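Local coordinates for tRNA (guanine(9)-N1)-methyltransferase (Schizosaccharomyces pombe, PDB 4JWH), which transfers a methyl group from S-adenosyl-L-methionine to N1 of guanine 9 in cytoplasmic tRNA, acting as a monomer, at residues L223-A228 with I233-L238; V107-F112 with K176-E181; S262-L265 with D269-K272. All blocks are in the same frame, centred on the assembly; numbering follows the deposited sequence.

Interaction 1. Residues L223-A228 with I233-L238. With SAH (S-adenosyl-L-homocysteine), chain C.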
ATOM      1  N   LEU A 223      12.960  -5.719   6.595  1.00 24.96           N
ATOM      2  CA  LEU A 223      12.312  -6.859   5.937  1.00 25.16           C
ATOM      3  C   LEU A 223      12.026  -6.533   4.467  1.00 24.26           C
ATOM      4  O   LEU A 223      12.500  -7.222   3.525  1.00 24.83           O
ATOM      5  CB  LEU A 223      11.029  -7.235   6.684  1.00 23.83           C
ATOM      6  CG  LEU A 223      10.112  -8.322   6.098  1.00 26.22           C
ATOM      7  CD1 LEU A 223      10.606  -9.718   6.430  1.00 26.03           C
ATOM      8  CD2 LEU A 223       8.702  -8.122   6.613  1.00 25.17           C
ATOM      9  N   CYS A 224      11.243  -5.487   4.256  1.00 24.12           N
ATOM     10  CA  CYS A 224      10.815  -5.184   2.879  1.00 24.59           C
ATOM     11  C   CYS A 224      11.977  -4.675   2.052  1.00 24.26           C
ATOM     12  O   CYS A 224      12.140  -5.044   0.879  1.00 23.85           O
ATOM     13  CB  CYS A 224       9.591  -4.251   2.863  1.00 23.84           C
ATOM     14  SG  CYS A 224       8.166  -5.129   3.575  1.00 26.23           S
ATOM     15  N   GLN A 225      12.832  -3.871   2.689  1.00 25.24           N
ATOM     16  CA  GLN A 225      14.019  -3.411   2.008  1.00 25.54           C
ATOM     17  C   GLN A 225      14.826  -4.613   1.507  1.00 24.27           C
ATOM     18  O   GLN A 225      15.313  -4.598   0.381  1.00 23.62           O
ATOM     19  CB  GLN A 225      14.859  -2.477   2.905  1.00 26.04           C
ATOM     20  CG  GLN A 225      16.192  -1.975   2.272  1.00 30.77           C
ATOM     21  CD  GLN A 225      16.004  -1.017   1.077  1.00 34.33           C
ATOM     22  OE1 GLN A 225      15.036  -0.276   1.002  1.00 35.14           O
ATOM     23  NE2 GLN A 225      16.953  -1.034   0.152  1.00 37.89           N
ATOM     24  N   ASN A 226      14.952  -5.654   2.331  1.00 24.10           N
ATOM     25  CA  ASN A 226      15.804  -6.804   1.971  1.00 23.81           C
ATOM     26  C   ASN A 226      15.230  -7.606   0.833  1.00 23.08           C
ATOM     27  O   ASN A 226      15.935  -8.088  -0.038  1.00 23.00           O
ATOM     28  CB  ASN A 226      15.988  -7.735   3.179  1.00 23.39           C
ATOM     29  CG  ASN A 226      17.039  -7.212   4.156  1.00 25.77           C
ATOM     30  OD1 ASN A 226      17.900  -6.438   3.775  1.00 27.25           O
ATOM     31  ND2 ASN A 226      16.922  -7.585   5.430  1.00 27.14           N
ATOM     32  N   LYS A 227      13.924  -7.764   0.876  1.00 22.33           N
ATOM     33  CA  LYS A 227      13.198  -8.542  -0.091  1.00 21.38           C
ATOM     34  C   LYS A 227      13.342  -7.914  -1.480  1.00 21.45           C
ATOM     35  O   LYS A 227      13.696  -8.591  -2.434  1.00 21.64           O
ATOM     36  CB  LYS A 227      11.723  -8.621   0.322  1.00 20.07           C
ATOM     37  CG  LYS A 227      10.864  -9.342  -0.730  1.00 20.07           C
ATOM     38  CD  LYS A 227       9.458  -9.524  -0.283  1.00 20.79           C
ATOM     39  CE  LYS A 227       8.692 -10.281  -1.360  1.00 23.22           C
ATOM     40  NZ  LYS A 227       7.352 -10.609  -0.832  1.00 22.89           N
ATOM     41  N   ALA A 228      13.103  -6.608  -1.569  1.00 21.95           N
ATOM     42  CA  ALA A 228      13.149  -5.904  -2.852  1.00 23.43           C
ATOM     43  C   ALA A 228      14.576  -5.828  -3.409  1.00 24.61           C
ATOM     44  O   ALA A 228      14.763  -6.004  -4.618  1.00 24.84           O
ATOM     45  CB  ALA A 228      12.524  -4.495  -2.747  1.00 22.19           C
ATOM     46  N   ILE A 233      14.867  -4.749  -7.285  1.00 28.99           N
ATOM     47  CA  ILE A 233      13.817  -3.736  -7.488  1.00 29.45           C
ATOM     48  C   ILE A 233      14.135  -2.511  -6.648  1.00 29.31           C
ATOM     49  O   ILE A 233      14.655  -2.619  -5.539  1.00 28.46           O
ATOM     50  CB  ILE A 233      12.391  -4.278  -7.094  1.00 29.59           C
ATOM     51  CG1 ILE A 233      11.927  -5.372  -8.057  1.00 30.27           C
ATOM     52  CG2 ILE A 233      11.328  -3.170  -7.057  1.00 30.99           C
ATOM     53  CD1 ILE A 233      10.885  -6.275  -7.417  1.00 32.19           C
ATOM     54  N   LYS A 234      13.795  -1.341  -7.167  1.00 29.60           N
ATOM     55  CA  LYS A 234      14.088  -0.114  -6.456  1.00 29.95           C
ATOM     56  C   LYS A 234      13.126   0.125  -5.292  1.00 29.00           C
ATOM     57  O   LYS A 234      11.961  -0.269  -5.339  1.00 29.33           O
ATOM     58  CB  LYS A 234      14.119   1.071  -7.426  1.00 30.37           C
ATOM     59  N   THR A 235      13.643   0.744  -4.239  1.00 28.01           N
ATOM     60  CA  THR A 235      12.901   1.031  -3.024  1.00 27.03           C
ATOM     61  C   THR A 235      12.971   2.533  -2.792  1.00 26.35           C
ATOM     62  O   THR A 235      13.831   3.210  -3.354  1.00 26.21           O
ATOM     63  CB  THR A 235      13.507   0.307  -1.811  1.00 27.71           C
ATOM     64  OG1 THR A 235      14.837   0.782  -1.575  1.00 27.32           O
ATOM     65  CG2 THR A 235      13.578  -1.226  -2.053  1.00 27.80           C
ATOM     66  N   ALA A 236      12.074   3.043  -1.967  1.00 25.25           N
ATOM     67  CA  ALA A 236      11.953   4.472  -1.685  1.00 24.05           C
ATOM     68  C   ALA A 236      11.154   4.633  -0.409  1.00 23.70           C
ATOM     69  O   ALA A 236      10.137   3.919  -0.201  1.00 22.45           O
ATOM     70  CB  ALA A 236      11.246   5.181  -2.824  1.00 24.13           C
ATOM     71  N   LYS A 237      11.592   5.553   0.453  1.00 22.89           N
ATOM     72  CA  LYS A 237      10.806   5.934   1.615  1.00 22.89           C
ATOM     73  C   LYS A 237      10.024   7.208   1.361  1.00 22.41           C
ATOM     74  O   LYS A 237      10.413   8.029   0.537  1.00 23.73           O
ATOM     75  CB  LYS A 237      11.698   6.126   2.832  1.00 23.19           C
ATOM     76  CG  LYS A 237      12.616   7.325   2.718  1.00 24.74           C
ATOM     77  CD  LYS A 237      13.586   7.314   3.857  1.00 28.32           C
ATOM     78  CE  LYS A 237      14.846   8.143   3.525  1.00 30.99           C
ATOM     79  NZ  LYS A 237      15.191   8.770   4.825  1.00 34.78           N
ATOM     80  N   LEU A 238       8.925   7.372   2.086  1.00 22.20           N
ATOM     81  CA  LEU A 238       8.107   8.565   2.016  1.00 22.91           C
ATOM     82  C   LEU A 238       8.923   9.780   2.485  1.00 24.35           C
ATOM     83  O   LEU A 238       9.771   9.642   3.388  1.00 23.69           O
ATOM     84  CB  LEU A 238       6.855   8.414   2.889  1.00 22.06           C
ATOM     85  CG  LEU A 238       5.768   7.460   2.360  1.00 22.95           C
ATOM     86  CD1 LEU A 238       4.646   7.335   3.358  1.00 18.41           C
ATOM     87  CD2 LEU A 238       5.237   7.959   1.028  1.00 23.43           C
TER
HETATM   88  N   SAH C 401       9.230  -3.890   9.171  1.00 20.00           N
HETATM   89  CA  SAH C 401       8.230  -3.844   8.115  1.00 20.00           C
HETATM   90  CB  SAH C 401       7.036  -3.033   8.686  1.00 20.00           C
HETATM   91  CG  SAH C 401       6.458  -2.134   7.675  1.00 20.00           C
HETATM   92  SD  SAH C 401       5.011  -1.168   7.869  1.00 20.00           S
HETATM   93  C   SAH C 401       8.945  -3.456   6.828  1.00 20.00           C
HETATM   94  O   SAH C 401       8.495  -2.815   5.927  1.00 20.00           O
HETATM   95  OXT SAH C 401      10.050  -3.868   6.635  1.00 20.00           O
HETATM   96  C5' SAH C 401       4.072  -1.684   6.488  1.00 20.00           C
HETATM   97  C4' SAH C 401       4.407  -1.086   5.127  1.00 20.00           C
HETATM   98  O4' SAH C 401       4.119   0.276   5.042  1.00 20.00           O
HETATM   99  C3' SAH C 401       5.854  -1.223   4.637  1.00 20.00           C
HETATM  100  O3' SAH C 401       6.126  -2.484   4.098  1.00 20.00           O
HETATM  101  C2' SAH C 401       5.999  -0.120   3.648  1.00 20.00           C
HETATM  102  O2' SAH C 401       5.553  -0.584   2.415  1.00 20.00           O
HETATM  103  C1' SAH C 401       5.068   0.909   4.234  1.00 20.00           C
HETATM  104  N9  SAH C 401       5.767   1.993   4.945  1.00 20.00           N
HETATM  105  C8  SAH C 401       5.650   2.291   6.208  1.00 20.00           C
HETATM  106  N7  SAH C 401       6.338   3.352   6.538  1.00 20.00           N
HETATM  107  C5  SAH C 401       6.893   3.782   5.448  1.00 20.00           C
HETATM  108  C6  SAH C 401       7.774   4.886   5.063  1.00 20.00           C
HETATM  109  N6  SAH C 401       8.191   5.743   5.959  1.00 20.00           N
HETATM  110  N1  SAH C 401       8.132   4.981   3.806  1.00 20.00           N
HETATM  111  C2  SAH C 401       7.713   4.119   2.898  1.00 20.00           C
HETATM  112  N3  SAH C 401       6.939   3.099   3.165  1.00 20.00           N
HETATM  113  C4  SAH C 401       6.495   2.880   4.397  1.00 20.00           C
HETATM  114  O   HOH W   1      17.676   1.353  -1.108  1.00 42.45           O

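Interaction 2. Residues V107-F112 with K176-E181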
ATOM      1  N   VAL A 107       0.282  -2.104  -5.212  1.00 18.83           N
ATOM      2  CA  VAL A 107       0.279  -3.513  -4.811  1.00 18.76           C
ATOM      3  C   VAL A 107       0.402  -3.668  -3.294  1.00 19.11           C
ATOM      4  O   VAL A 107       1.386  -3.194  -2.685  1.00 18.99           O
ATOM      5  CB  VAL A 107       1.467  -4.270  -5.447  1.00 19.63           C
ATOM      6  CG1 VAL A 107       1.547  -5.682  -4.952  1.00 20.62           C
ATOM      7  CG2 VAL A 107       1.422  -4.206  -6.991  1.00 19.69           C
ATOM      8  N   LEU A 108      -0.556  -4.376  -2.693  1.00 17.92           N
ATOM      9  CA  LEU A 108      -0.347  -4.879  -1.347  1.00 18.55           C
ATOM     10  C   LEU A 108       0.338  -6.250  -1.438  1.00 19.59           C
ATOM     11  O   LEU A 108      -0.248  -7.235  -1.958  1.00 19.04           O
ATOM     12  CB  LEU A 108      -1.658  -4.918  -0.557  1.00 19.02           C
ATOM     13  CG  LEU A 108      -2.530  -3.655  -0.641  1.00 19.26           C
ATOM     14  CD1 LEU A 108      -3.812  -3.776   0.166  1.00 20.89           C
ATOM     15  CD2 LEU A 108      -1.750  -2.356  -0.291  1.00 18.48           C
ATOM     16  N   ASP A 109       1.599  -6.292  -0.984  1.00 18.40           N
ATOM     17  CA  ASP A 109       2.399  -7.505  -1.040  1.00 18.83           C
ATOM     18  C   ASP A 109       2.029  -8.344   0.179  1.00 19.02           C
ATOM     19  O   ASP A 109       2.491  -8.083   1.290  1.00 17.02           O
ATOM     20  CB  ASP A 109       3.901  -7.183  -1.040  1.00 18.34           C
ATOM     21  CG  ASP A 109       4.785  -8.424  -0.913  1.00 19.43           C
ATOM     22  OD1 ASP A 109       4.328  -9.570  -1.157  1.00 18.47           O
ATOM     23  OD2 ASP A 109       5.977  -8.244  -0.615  1.00 19.86           O
ATOM     24  N   CYS A 110       1.189  -9.348  -0.044  1.00 19.12           N
ATOM     25  CA  CYS A 110       0.670 -10.128   1.064  1.00 20.46           C
ATOM     26  C   CYS A 110       1.426 -11.432   1.272  1.00 20.24           C
ATOM     27  O   CYS A 110       0.825 -12.433   1.601  1.00 20.97           O
ATOM     28  CB  CYS A 110      -0.836 -10.406   0.886  1.00 20.18           C
ATOM     29  SG  CYS A 110      -1.897  -8.944   0.783  1.00 21.81           S
ATOM     30  N   ALA A 111       2.741 -11.399   1.127  1.00 20.90           N
ATOM     31  CA  ALA A 111       3.580 -12.583   1.279  1.00 22.09           C
ATOM     32  C   ALA A 111       4.024 -12.926   2.689  1.00 22.84           C
ATOM     33  O   ALA A 111       4.823 -13.856   2.862  1.00 23.45           O
ATOM     34  CB  ALA A 111       4.829 -12.464   0.359  1.00 22.62           C
ATOM     35  N   PHE A 112       3.520 -12.220   3.705  1.00 23.28           N
ATOM     36  CA  PHE A 112       4.129 -12.332   5.067  1.00 23.97           C
ATOM     37  C   PHE A 112       3.209 -12.944   6.142  1.00 24.73           C
ATOM     38  O   PHE A 112       3.436 -12.762   7.338  1.00 23.37           O
ATOM     39  CB  PHE A 112       4.640 -10.963   5.550  1.00 22.92           C
ATOM     40  CG  PHE A 112       5.382 -10.199   4.503  1.00 23.56           C
ATOM     41  CD1 PHE A 112       6.703 -10.536   4.177  1.00 22.77           C
ATOM     42  CD2 PHE A 112       4.758  -9.160   3.816  1.00 21.78           C
ATOM     43  CE1 PHE A 112       7.389  -9.841   3.179  1.00 24.55           C
ATOM     44  CE2 PHE A 112       5.432  -8.459   2.833  1.00 21.54           C
ATOM     45  CZ  PHE A 112       6.753  -8.800   2.508  1.00 22.29           C
ATOM     46  N   LYS A 176      -0.658 -15.035  -7.282  1.00 25.78           N
ATOM     47  CA  LYS A 176       0.633 -14.688  -7.886  1.00 26.14           C
ATOM     48  C   LYS A 176       1.353 -13.659  -7.025  1.00 25.43           C
ATOM     49  O   LYS A 176       0.721 -12.767  -6.419  1.00 24.48           O
ATOM     50  CB  LYS A 176       0.490 -14.135  -9.317  1.00 25.92           C
ATOM     51  CG  LYS A 176      -0.068 -15.164 -10.334  1.00 30.14           C
ATOM     52  CD  LYS A 176      -0.086 -14.554 -11.739  1.00 34.49           C
ATOM     53  CE  LYS A 176      -0.441 -15.580 -12.800  1.00 38.89           C
ATOM     54  NZ  LYS A 176      -1.899 -15.930 -12.765  1.00 39.95           N
ATOM     55  N   SER A 177       2.667 -13.793  -6.973  1.00 24.29           N
ATOM     56  CA  SER A 177       3.528 -12.760  -6.379  1.00 24.51           C
ATOM     57  C   SER A 177       3.488 -11.546  -7.300  1.00 23.79           C
ATOM     58  O   SER A 177       3.105 -11.685  -8.475  1.00 23.29           O
ATOM     59  CB  SER A 177       4.963 -13.274  -6.301  1.00 24.72           C
ATOM     60  OG  SER A 177       5.521 -13.257  -7.610  1.00 25.90           O
ATOM     61  N   TYR A 178       3.857 -10.365  -6.784  1.00 23.07           N
ATOM     62  CA  TYR A 178       3.941  -9.161  -7.628  1.00 22.32           C
ATOM     63  C   TYR A 178       4.954  -9.352  -8.752  1.00 23.20           C
ATOM     64  O   TYR A 178       4.745  -8.841  -9.862  1.00 22.78           O
ATOM     65  CB  TYR A 178       4.217  -7.849  -6.834  1.00 22.14           C
ATOM     66  CG  TYR A 178       5.474  -7.823  -5.944  1.00 19.96           C
ATOM     67  CD1 TYR A 178       5.370  -7.936  -4.563  1.00 20.55           C
ATOM     68  CD2 TYR A 178       6.730  -7.622  -6.480  1.00 19.74           C
ATOM     69  CE1 TYR A 178       6.518  -7.910  -3.733  1.00 19.78           C
ATOM     70  CE2 TYR A 178       7.901  -7.577  -5.644  1.00 19.69           C
ATOM     71  CZ  TYR A 178       7.774  -7.736  -4.289  1.00 20.37           C
ATOM     72  OH  TYR A 178       8.891  -7.704  -3.471  1.00 22.47           O
ATOM     73  N   LEU A 179       6.031 -10.079  -8.452  1.00 24.63           N
ATOM     74  CA  LEU A 179       7.104 -10.364  -9.406  1.00 27.20           C
ATOM     75  C   LEU A 179       6.554 -11.208 -10.551  1.00 28.38           C
ATOM     76  O   LEU A 179       6.902 -10.984 -11.705  1.00 29.14           O
ATOM     77  CB  LEU A 179       8.305 -11.047  -8.729  1.00 27.72           C
ATOM     78  CG  LEU A 179       9.668 -10.995  -9.457  1.00 29.13           C
ATOM     79  CD1 LEU A 179      10.136  -9.564  -9.702  1.00 31.18           C
ATOM     80  CD2 LEU A 179      10.759 -11.799  -8.709  1.00 32.40           C
ATOM     81  N   GLU A 180       5.663 -12.144 -10.224  1.00 28.76           N
ATOM     82  CA  GLU A 180       4.985 -12.953 -11.225  1.00 29.05           C
ATOM     83  C   GLU A 180       4.013 -12.119 -12.017  1.00 28.80           C
ATOM     84  O   GLU A 180       4.073 -12.115 -13.238  1.00 28.09           O
ATOM     85  CB  GLU A 180       4.280 -14.172 -10.591  1.00 29.92           C
ATOM     86  CG  GLU A 180       5.269 -15.189 -10.031  1.00 31.89           C
ATOM     87  CD  GLU A 180       4.621 -16.340  -9.257  1.00 36.06           C
ATOM     88  OE1 GLU A 180       5.167 -17.466  -9.355  1.00 42.52           O
ATOM     89  OE2 GLU A 180       3.615 -16.146  -8.534  1.00 32.01           O
ATOM     90  N   GLU A 181       3.129 -11.401 -11.318  1.00 28.27           N
ATOM     91  CA  GLU A 181       2.094 -10.618 -11.958  1.00 28.34           C
ATOM     92  C   GLU A 181       2.639  -9.479 -12.847  1.00 28.28           C
ATOM     93  O   GLU A 181       2.052  -9.176 -13.896  1.00 27.19           O
ATOM     94  CB  GLU A 181       1.090 -10.126 -10.899  1.00 28.22           C
ATOM     95  CG  GLU A 181      -0.018  -9.216 -11.386  1.00 30.58           C
ATOM     96  CD  GLU A 181      -1.110  -9.944 -12.162  1.00 36.03           C
ATOM     97  OE1 GLU A 181      -1.735  -9.283 -13.015  1.00 36.92           O
ATOM     98  OE2 GLU A 181      -1.343 -11.152 -11.920  1.00 37.78           O
TER
HETATM   99  O   HOH W   2       3.575 -10.557  -3.491  1.00 20.15           O

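Interaction 3. Residues S262-L265 with D269-K272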
ATOM      1  N   SER A 262      -2.568   8.178  -2.106  1.00 16.54           N
ATOM      2  CA  SER A 262      -3.795   8.535  -2.782  1.00 17.39           C
ATOM      3  C   SER A 262      -4.053  10.039  -2.676  1.00 18.48           C
ATOM      4  O   SER A 262      -4.444  10.701  -3.659  1.00 17.46           O
ATOM      5  CB  SER A 262      -4.942   7.709  -2.172  1.00 18.49           C
ATOM      6  OG  SER A 262      -6.177   7.953  -2.824  1.00 18.55           O
ATOM      7  N   LEU A 263      -3.776  10.598  -1.500  1.00 18.72           N
ATOM      8  CA  LEU A 263      -3.938  12.033  -1.311  1.00 19.97           C
ATOM      9  C   LEU A 263      -2.898  12.854  -2.074  1.00 19.93           C
ATOM     10  O   LEU A 263      -3.163  13.983  -2.517  1.00 19.78           O
ATOM     11  CB  LEU A 263      -3.979  12.391   0.170  1.00 20.12           C
ATOM     12  CG  LEU A 263      -5.319  11.988   0.833  1.00 23.09           C
ATOM     13  CD1 LEU A 263      -5.311  12.232   2.359  1.00 22.76           C
ATOM     14  CD2 LEU A 263      -6.494  12.675   0.217  1.00 21.17           C
ATOM     15  N   TRP A 264      -1.713  12.290  -2.255  1.00 20.84           N
ATOM     16  CA  TRP A 264      -0.727  12.961  -3.067  1.00 20.68           C
ATOM     17  C   TRP A 264      -1.235  13.079  -4.506  1.00 21.34           C
ATOM     18  O   TRP A 264      -1.073  14.124  -5.130  1.00 21.35           O
ATOM     19  CB  TRP A 264       0.646  12.282  -3.038  1.00 20.53           C
ATOM     20  CG  TRP A 264       1.667  13.176  -3.724  1.00 22.17           C
ATOM     21  CD1 TRP A 264       2.386  14.178  -3.157  1.00 21.71           C
ATOM     22  CD2 TRP A 264       2.032  13.155  -5.120  1.00 22.00           C
ATOM     23  NE1 TRP A 264       3.185  14.796  -4.109  1.00 22.48           N
ATOM     24  CE2 TRP A 264       2.991  14.178  -5.320  1.00 23.69           C
ATOM     25  CE3 TRP A 264       1.637  12.370  -6.215  1.00 21.10           C
ATOM     26  CZ2 TRP A 264       3.562  14.445  -6.579  1.00 22.27           C
ATOM     27  CZ3 TRP A 264       2.196  12.629  -7.461  1.00 23.00           C
ATOM     28  CH2 TRP A 264       3.155  13.658  -7.635  1.00 22.36           C
ATOM     29  N   LEU A 265      -1.832  12.017  -5.040  1.00 21.68           N
ATOM     30  CA  LEU A 265      -2.435  12.112  -6.376  1.00 22.66           C
ATOM     31  C   LEU A 265      -3.379  13.316  -6.476  1.00 23.48           C
ATOM     32  O   LEU A 265      -3.320  14.088  -7.440  1.00 23.62           O
ATOM     33  CB  LEU A 265      -3.144  10.816  -6.755  1.00 21.92           C
ATOM     34  CG  LEU A 265      -2.191   9.629  -6.841  1.00 23.30           C
ATOM     35  CD1 LEU A 265      -2.947   8.341  -7.083  1.00 25.14           C
ATOM     36  CD2 LEU A 265      -1.099   9.860  -7.916  1.00 19.76           C
ATOM     37  N   ASP A 269       1.053  17.444  -3.152  1.00 26.11           N
ATOM     38  CA  ASP A 269       1.644  18.217  -2.066  1.00 25.04           C
ATOM     39  C   ASP A 269       1.794  17.201  -0.931  1.00 24.94           C
ATOM     40  O   ASP A 269       0.786  16.674  -0.412  1.00 24.81           O
ATOM     41  CB  ASP A 269       0.634  19.343  -1.741  1.00 25.73           C
ATOM     42  CG  ASP A 269       1.021  20.203  -0.528  1.00 29.24           C
ATOM     43  OD1 ASP A 269       0.412  21.294  -0.388  1.00 33.30           O
ATOM     44  OD2 ASP A 269       1.897  19.822   0.271  1.00 29.64           O
ATOM     45  N   TRP A 270       3.028  16.864  -0.553  1.00 23.67           N
ATOM     46  CA  TRP A 270       3.170  15.842   0.489  1.00 24.05           C
ATOM     47  C   TRP A 270       2.719  16.381   1.830  1.00 24.26           C
ATOM     48  O   TRP A 270       2.178  15.639   2.629  1.00 23.52           O
ATOM     49  CB  TRP A 270       4.591  15.257   0.613  1.00 23.49           C
ATOM     50  CG  TRP A 270       5.035  14.540  -0.601  1.00 23.19           C
ATOM     51  CD1 TRP A 270       5.852  15.023  -1.585  1.00 23.13           C
ATOM     52  CD2 TRP A 270       4.729  13.190  -0.951  1.00 22.28           C
ATOM     53  NE1 TRP A 270       6.040  14.062  -2.551  1.00 24.44           N
ATOM     54  CE2 TRP A 270       5.367  12.926  -2.182  1.00 23.38           C
ATOM     55  CE3 TRP A 270       3.942  12.184  -0.358  1.00 21.27           C
ATOM     56  CZ2 TRP A 270       5.252  11.695  -2.837  1.00 21.44           C
ATOM     57  CZ3 TRP A 270       3.827  10.951  -1.009  1.00 25.75           C
ATOM     58  CH2 TRP A 270       4.479  10.727  -2.245  1.00 23.28           C
ATOM     59  N   GLU A 271       2.938  17.675   2.067  1.00 26.15           N
ATOM     60  CA  GLU A 271       2.629  18.254   3.389  1.00 27.56           C
ATOM     61  C   GLU A 271       1.138  18.148   3.696  1.00 27.19           C
ATOM     62  O   GLU A 271       0.760  17.801   4.806  1.00 26.38           O
ATOM     63  CB  GLU A 271       3.189  19.679   3.529  1.00 27.91           C
ATOM     64  CG  GLU A 271       4.721  19.658   3.296  1.00 32.38           C
ATOM     65  CD  GLU A 271       5.436  20.991   3.469  1.00 37.66           C
ATOM     66  OE1 GLU A 271       5.120  21.956   2.732  1.00 40.03           O
ATOM     67  OE2 GLU A 271       6.330  21.056   4.347  1.00 37.95           O
ATOM     68  N   LYS A 272       0.300  18.395   2.694  1.00 27.44           N
ATOM     69  CA  LYS A 272      -1.136  18.312   2.884  1.00 27.72           C
ATOM     70  C   LYS A 272      -1.568  16.886   3.180  1.00 27.10           C
ATOM     71  O   LYS A 272      -2.437  16.669   4.015  1.00 26.81           O
ATOM     72  CB  LYS A 272      -1.901  18.845   1.683  1.00 27.84           C
ATOM     73  CG  LYS A 272      -3.298  19.264   2.072  1.00 32.17           C
ATOM     74  CD  LYS A 272      -3.968  20.051   0.987  1.00 34.91           C
ATOM     75  CE  LYS A 272      -5.426  20.291   1.371  1.00 36.85           C
ATOM     76  NZ  LYS A 272      -6.128  21.062   0.304  1.00 38.19           N
TER

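Interaction 1. Residues L223-A228 with I233-L238
T235 OG1 is gripped by several groups at once: it donates to Q225 OE1 at 2.8 Å, receives a hydrogen bond from a water at 2.9 Å, and is also hydrogen-bonded to S196 OG. The contact belongs to the SPOUT methyltransferase domain, where helix 223-231 turns back into strand 234-236 at the edge of the parallel sheet. OG1 meets the Q225 amide oxygen in the carbonyl plane, on a lone pair, with a C=O...donor angle of 110°. The Q225 chain leaves with CG anti to the backbone N (chi1 178°) and bends at chi2, which brings its amide across the threonine side chain at about a right angle. The same water accepts from Q225 NE2, so both ends of the amide are engaged and its rotation is probably fixed. Beside this polar cluster the methyls A228 CB and T235 CG2 meet at 3.5 Å, and the turn is closed by I233 N donating to A228 O at 2.9 Å. Both segments also hold S-adenosyl-L-homocysteine (SAH): C224 N donates to SAH OXT at 3.1 Å, while at the adenine end L238 N donates to SAH N1, also at 3.1 Å, with an N-H...N angle of 173°.

Interaction 2. Residues V107-F112 with K176-E181
At the C-terminal end of the central strand 105-109 of the parallel sheet, D109 and V107 pack against Y178, the first residue of the short helix 178-181. The carboxylate of D109 comes up to the rim of the tyrosine ring: D109 OD2 is 3.2 Å from Y178 CE1, and D109 CG lies in the ring plane. Carboxylate and ring planes stand 89° apart. The approach to the C-H edge is probably favoured by the slight positive charge there. Y178 CG sits between its backbone N and carbonyl carbon (chi1 56°), which swings the ring over toward the strand; V107 CG1 packs on Y178 CB at 3.9 Å, oblique to the ring. A water donates to D109 OD1 at 2.6 Å and makes a weak bond to Y178 N. D109 OD2 is held elsewhere, by a hydrogen bond from Y191 OH and a salt bridge to a lysine of helix 223-231, and Y178 OH is hydrogen-bonded to Q231 OE1. The helix start is fixed by S177 and E180: E180 N donates to S177 OG at 2.8 Å, and S177 N to E180 OE2 at 3.0 Å. This capping box is a common way of starting an alpha helix.

Interaction 3. Residues S262-L265 with D269-K272
W264 and W270 lay their indoles over one another in the tight part of this contact, whereas D269 forms its looser, partly exposed side. The five-membered ring of W264 and the six-membered ring of W270 make an offset stack, with centroids 4.0 Å apart and planes inclined by 24°. W264 CD1 sits over the centre of the W270 indole and comes within 3.4 Å of W270 CD2. W264 CB adds a CH-pi contact over the face of the same six-membered ring, 4.2 Å from its centroid. W264 NE1 and W270 NE1 lie 3.3 Å apart, but both are donors and do not bond to each other; W270 NE1 instead donates to the backbone oxygen of T201. With CG placed anti to N (chi1 -171°), W264 carries its indole out from helix 254-267 to meet the other ring. Helices 254-267 and 270-277 follow each other across a tight turn, with D269 as N-cap of the second. D269 OD2 accepts from K272 N at 3.2 Å, the donor approaching from above the carboxylate plane. CB of D269 leaves its backbone on the side facing away from W264, and the residue meets the indole through its main chain: D269 N lies 3.5 Å from W264 CD1. The exposed K272 chain leads away in extended form and makes a cation-pi contact with Y267.

From the N terminus, interaction 2 comes first and closes the longest loop, bringing 176-181 back to strand 105-109 after 63 intervening residues that include strands 143-147 and 171-173. Interaction 1 then joins helix 223-231 to the edge strand 234-236 across four residues, and interaction 3 joins helices 254-267 and 270-277 across three. The contacts follow in series; none nests or crosses. Interactions 1 and 2 meet through the K227 NZ to D109 OD2 salt bridge (2.7 Å) and through I233 against Y178. Interactions 1 and 3 touch where L238 CD2 packs on W270 CZ3, while interactions 2 and 3 lie on opposite sides of the chain's centre, their nearest atoms about 11 Å apart.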